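Long-range contact in periplasmic protein (Legionella pneumophila subsp. pneumophila, PDB 4FGQ), which is probably a calcium-dependent cysteine protease of the periplasm, from the bacterial transglutaminase-like proteinase family: residues A[8-17]-A[28-39]. Residues are numbered along the deposited sequence; the frame is centred on the assembly and turned at random. Where two conformers were deposited one is given.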
loop_
_atom_site.group_PDB
_atom_site.type_symbol
_atom_site.label_atom_id
_atom_site.label_comp_id
_atom_site.label_asym_id
_atom_site.label_seq_id
_atom_site.Cartn_x
_atom_site.Cartn_y
_atom_site.Cartn_z
ATOM N N ILE A 8 -2.790 1.434 -12.230
ATOM C CA ILE A 8 -2.695 -0.004 -12.333
ATOM C C ILE A 8 -3.919 -0.421 -13.139
ATOM O O ILE A 8 -4.995 0.146 -12.958
ATOM C CB ILE A 8 -2.698 -0.652 -10.941
ATOM C CG1 ILE A 8 -1.384 -0.350 -10.215
ATOM C CG2 ILE A 8 -2.890 -2.144 -11.046
ATOM C CD1 ILE A 8 -0.167 -0.936 -10.898
ATOM N N SER A 9 -3.762 -1.368 -14.058
ATOM C CA SER A 9 -4.907 -1.837 -14.822
ATOM C C SER A 9 -4.822 -3.340 -14.999
ATOM O O SER A 9 -3.724 -3.895 -15.115
ATOM C CB SER A 9 -4.997 -1.134 -16.174
ATOM O OG SER A 9 -4.216 -1.786 -17.152
ATOM N N VAL A 10 -5.979 -3.997 -15.005
ATOM C CA VAL A 10 -6.026 -5.444 -15.170
ATOM C C VAL A 10 -5.392 -5.830 -16.501
ATOM O O VAL A 10 -4.736 -6.860 -16.614
ATOM C CB VAL A 10 -7.471 -5.984 -15.052
ATOM C CG1 VAL A 10 -7.559 -7.440 -15.492
ATOM C CG2 VAL A 10 -7.966 -5.849 -13.627
ATOM N N GLU A 11 -5.558 -4.984 -17.508
ATOM C CA GLU A 11 -5.018 -5.289 -18.824
ATOM C C GLU A 11 -3.485 -5.244 -18.832
ATOM O O GLU A 11 -2.841 -6.115 -19.420
ATOM C CB GLU A 11 -5.625 -4.373 -19.895
ATOM C CG GLU A 11 -7.138 -4.554 -20.086
ATOM C CD GLU A 11 -7.959 -3.997 -18.931
ATOM O OE1 GLU A 11 -7.538 -2.987 -18.327
ATOM O OE2 GLU A 11 -9.021 -4.579 -18.618
ATOM N N LYS A 12 -2.902 -4.244 -18.170
ATOM C CA LYS A 12 -1.443 -4.146 -18.074
ATOM C C LYS A 12 -0.905 -5.316 -17.258
ATOM O O LYS A 12 0.151 -5.874 -17.561
ATOM C CB LYS A 12 -1.008 -2.821 -17.424
ATOM C CG LYS A 12 -1.210 -1.577 -18.284
ATOM C CD LYS A 12 -0.412 -0.385 -17.743
ATOM C CE LYS A 12 -0.459 0.798 -18.710
ATOM N NZ LYS A 12 0.743 1.679 -18.607
ATOM N N ILE A 13 -1.648 -5.688 -16.222
ATOM C CA ILE A 13 -1.247 -6.791 -15.353
ATOM C C ILE A 13 -1.247 -8.141 -16.079
ATOM O O ILE A 13 -0.318 -8.938 -15.916
ATOM C CB ILE A 13 -2.146 -6.866 -14.112
ATOM C CG1 ILE A 13 -1.914 -5.643 -13.225
ATOM C CG2 ILE A 13 -1.866 -8.122 -13.323
ATOM C CD1 ILE A 13 -2.840 -5.575 -12.035
ATOM N N GLN A 14 -2.280 -8.399 -16.876
ATOM C CA GLN A 14 -2.369 -9.658 -17.617
ATOM C C GLN A 14 -1.216 -9.828 -18.600
ATOM O O GLN A 14 -0.775 -10.946 -18.860
ATOM C CB GLN A 14 -3.703 -9.761 -18.356
ATOM C CG GLN A 14 -4.897 -10.046 -17.460
ATOM C CD GLN A 14 -6.217 -9.843 -18.182
ATOM O OE1 GLN A 14 -6.258 -9.274 -19.275
ATOM N NE2 GLN A 14 -7.304 -10.308 -17.574
ATOM N N LYS A 15 -0.728 -8.718 -19.139
ATOM C CA LYS A 15 0.377 -8.762 -20.086
ATOM C C LYS A 15 1.705 -8.942 -19.371
ATOM O O LYS A 15 2.616 -9.583 -19.888
ATOM C CB LYS A 15 0.384 -7.507 -20.954
ATOM C CG LYS A 15 -0.861 -7.388 -21.818
ATOM C CD LYS A 15 -0.920 -6.066 -22.561
ATOM C CE LYS A 15 -2.271 -5.895 -23.238
ATOM N NZ LYS A 15 -2.593 -4.467 -23.503
ATOM N N LEU A 16 1.809 -8.373 -18.176
ATOM C CA LEU A 16 2.983 -8.588 -17.350
ATOM C C LEU A 16 3.083 -10.068 -16.993
ATOM O O LEU A 16 4.158 -10.656 -17.071
ATOM C CB LEU A 16 2.922 -7.731 -16.082
ATOM C CG LEU A 16 3.537 -6.334 -16.193
ATOM C CD1 LEU A 16 3.028 -5.421 -15.090
ATOM C CD2 LEU A 16 5.048 -6.430 -16.143
ATOM N N ALA A 17 1.950 -10.664 -16.623
ATOM C CA ALA A 17 1.917 -12.065 -16.205
ATOM C C ALA A 17 2.567 -12.980 -17.238
ATOM O O ALA A 17 3.360 -13.857 -16.889
ATOM C CB ALA A 17 0.495 -12.512 -15.931
ATOM N N PHE A 28 0.988 -12.395 -10.635
ATOM C CA PHE A 28 0.428 -11.342 -11.481
ATOM C C PHE A 28 -1.026 -11.645 -11.829
ATOM O O PHE A 28 -1.903 -10.787 -11.697
ATOM C CB PHE A 28 1.261 -11.138 -12.755
ATOM C CG PHE A 28 2.466 -10.256 -12.554
ATOM C CD1 PHE A 28 2.316 -8.889 -12.355
ATOM C CD2 PHE A 28 3.745 -10.790 -12.560
ATOM C CE1 PHE A 28 3.424 -8.070 -12.169
ATOM C CE2 PHE A 28 4.853 -9.980 -12.374
ATOM C CZ PHE A 28 4.698 -8.622 -12.180
ATOM N N THR A 29 -1.290 -12.874 -12.252
ATOM C CA THR A 29 -2.653 -13.262 -12.611
ATOM C C THR A 29 -3.601 -13.128 -11.427
ATOM O O THR A 29 -4.740 -12.668 -11.573
ATOM C CB THR A 29 -2.692 -14.697 -13.154
ATOM O OG1 THR A 29 -1.940 -14.753 -14.375
ATOM C CG2 THR A 29 -4.127 -15.135 -13.426
ATOM N N ALA A 30 -3.119 -13.503 -10.246
ATOM C CA ALA A 30 -3.918 -13.404 -9.030
ATOM C C ALA A 30 -4.235 -11.958 -8.659
ATOM O O ALA A 30 -5.339 -11.657 -8.202
ATOM C CB ALA A 30 -3.206 -14.109 -7.883
ATOM N N TRP A 31 -3.261 -11.075 -8.858
ATOM C CA TRP A 31 -3.422 -9.644 -8.606
ATOM C C TRP A 31 -4.481 -9.069 -9.551
ATOM O O TRP A 31 -5.367 -8.317 -9.127
ATOM C CB TRP A 31 -2.076 -8.958 -8.826
ATOM C CG TRP A 31 -2.021 -7.501 -8.526
ATOM C CD1 TRP A 31 -2.834 -6.785 -7.691
ATOM C CD2 TRP A 31 -1.073 -6.575 -9.061
ATOM N NE1 TRP A 31 -2.448 -5.456 -7.686
ATOM C CE2 TRP A 31 -1.374 -5.309 -8.516
ATOM C CE3 TRP A 31 -0.003 -6.697 -9.955
ATOM C CZ2 TRP A 31 -0.632 -4.171 -8.840
ATOM C CZ3 TRP A 31 0.728 -5.561 -10.271
ATOM C CH2 TRP A 31 0.410 -4.322 -9.716
ATOM N N GLY A 32 -4.378 -9.417 -10.827
ATOM C CA GLY A 32 -5.354 -8.971 -11.812
ATOM C C GLY A 32 -6.744 -9.498 -11.496
ATOM O O GLY A 32 -7.728 -8.757 -11.592
ATOM N N ASN A 33 -6.836 -10.777 -11.128
ATOM C CA ASN A 33 -8.129 -11.358 -10.776
ATOM C C ASN A 33 -8.719 -10.680 -9.535
ATOM O O ASN A 33 -9.930 -10.459 -9.467
ATOM C CB ASN A 33 -8.032 -12.875 -10.582
ATOM C CG ASN A 33 -7.770 -13.619 -11.885
ATOM O OD1 ASN A 33 -7.975 -13.082 -12.974
ATOM N ND2 ASN A 33 -7.329 -14.870 -11.776
ATOM N N LEU A 34 -7.862 -10.335 -8.570
ATOM C CA LEU A 34 -8.297 -9.610 -7.373
ATOM C C LEU A 34 -8.950 -8.293 -7.756
ATOM O O LEU A 34 -10.067 -7.976 -7.306
ATOM C CB LEU A 34 -7.101 -9.340 -6.444
ATOM C CG LEU A 34 -7.360 -8.450 -5.221
ATOM C CD1 LEU A 34 -8.058 -9.239 -4.137
ATOM C CD2 LEU A 34 -6.060 -7.859 -4.692
ATOM N N ILE A 35 -8.261 -7.517 -8.590
ATOM C CA ILE A 35 -8.791 -6.213 -9.006
ATOM C C ILE A 35 -10.126 -6.378 -9.726
ATOM O O ILE A 35 -11.088 -5.685 -9.405
ATOM C CB ILE A 35 -7.792 -5.434 -9.879
ATOM C CG1 ILE A 35 -6.588 -5.007 -9.028
ATOM C CG2 ILE A 35 -8.453 -4.201 -10.475
ATOM C CD1 ILE A 35 -5.408 -4.512 -9.831
ATOM N N ASP A 36 -10.199 -7.316 -10.669
ATOM C CA ASP A 36 -11.451 -7.556 -11.384
ATOM C C ASP A 36 -12.590 -7.932 -10.439
ATOM O O ASP A 36 -13.728 -7.474 -10.607
ATOM C CB ASP A 36 -11.272 -8.658 -12.431
ATOM C CG ASP A 36 -10.925 -8.113 -13.806
ATOM O OD1 ASP A 36 -11.151 -6.906 -14.045
ATOM O OD2 ASP A 36 -10.442 -8.897 -14.652
ATOM N N SER A 37 -12.276 -8.759 -9.445
ATOM C CA SER A 37 -13.283 -9.318 -8.544
ATOM C C SER A 37 -13.824 -8.285 -7.564
ATOM O O SER A 37 -14.925 -8.444 -7.039
ATOM C CB SER A 37 -12.720 -10.512 -7.769
ATOM O OG SER A 37 -11.913 -10.102 -6.678
ATOM N N LEU A 38 -13.053 -7.231 -7.320
ATOM C CA LEU A 38 -13.430 -6.245 -6.303
ATOM C C LEU A 38 -14.101 -4.991 -6.854
ATOM O O LEU A 38 -14.639 -4.197 -6.091
ATOM C CB LEU A 38 -12.222 -5.841 -5.451
ATOM C CG LEU A 38 -11.676 -6.941 -4.543
ATOM C CD1 LEU A 38 -10.451 -6.414 -3.801
ATOM C CD2 LEU A 38 -12.746 -7.392 -3.571
ATOM N N LYS A 39 -14.077 -4.802 -8.167
ATOM C CA LYS A 39 -14.820 -3.694 -8.758
ATOM C C LYS A 39 -16.306 -3.809 -8.415
ATOM O O LYS A 39 -16.881 -4.897 -8.493
ATOM C CB LYS A 39 -14.606 -3.650 -10.271
ATOM C CG LYS A 39 -13.176 -3.267 -10.655
ATOM C CD LYS A 39 -13.003 -3.216 -12.166
ATOM C CE LYS A 39 -11.588 -2.788 -12.537
ATOM N NZ LYS A 39 -11.319 -2.902 -14.001
HETATM O O HOH W 1 -8.667 -2.464 -14.610
#
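The torsions of Ile-13 and Trp-31 bring the two side chains together: chi1 of -67° sets Ile-13 CG1 opposite its own carbonyl carbon and chi2 of 175° extends the chain, while chi1 of -176° places Trp-31 CG anti to its backbone N, with one face of the indole against Ile-13. Ile-13 CD1 consequently lies over the six-membered ring, 3.6 Å from the Trp-31 ring centroid and close to the ring normal, a CH-pi contact. The other branch, CG2, packs on the backbone at Phe-28 and Gly-32, and the whole side chain is a knob in the hole formed by Phe-28, Trp-31, Gly-32 and Ile-35. Glycine suits this hole because it leaves room for the branched knob and lets the axes of these nearly antiparallel segments approach to 8.4 Å. Further along, Leu-16 CB sits off centre over one face of the Phe-28 ring, a CH-pi contact, and the small Ala-17 allows its CB to approach Phe-28 CB to 3.5 Å.

Toward the start of helix 10-17, branched apolar chains suit the packing: Ile-8 CD1 reaches Trp-31 CH2 at 3.6 Å, and Val-10 CG2 meets Ile-35 CG2. Ser-9 is the N-cap, its short hydroxyl side chain accepting from Lys-12 N, a first-turn N-H without a helical carbonyl partner. No direct hydrogen bond joins the segments; instead one water accepts from both Val-10 N and Lys-39 NZ.

This antiparallel helical pair packs against other helices: Phe-28 and Trp-31 touch Ile-79 of helix 75-81, Ile-35 leans on helix 86-100, where Thr-96 hydrogen-bonds Trp-31 NE1, and Ala-30 and Leu-34 meet Phe-53 of helix 43-55.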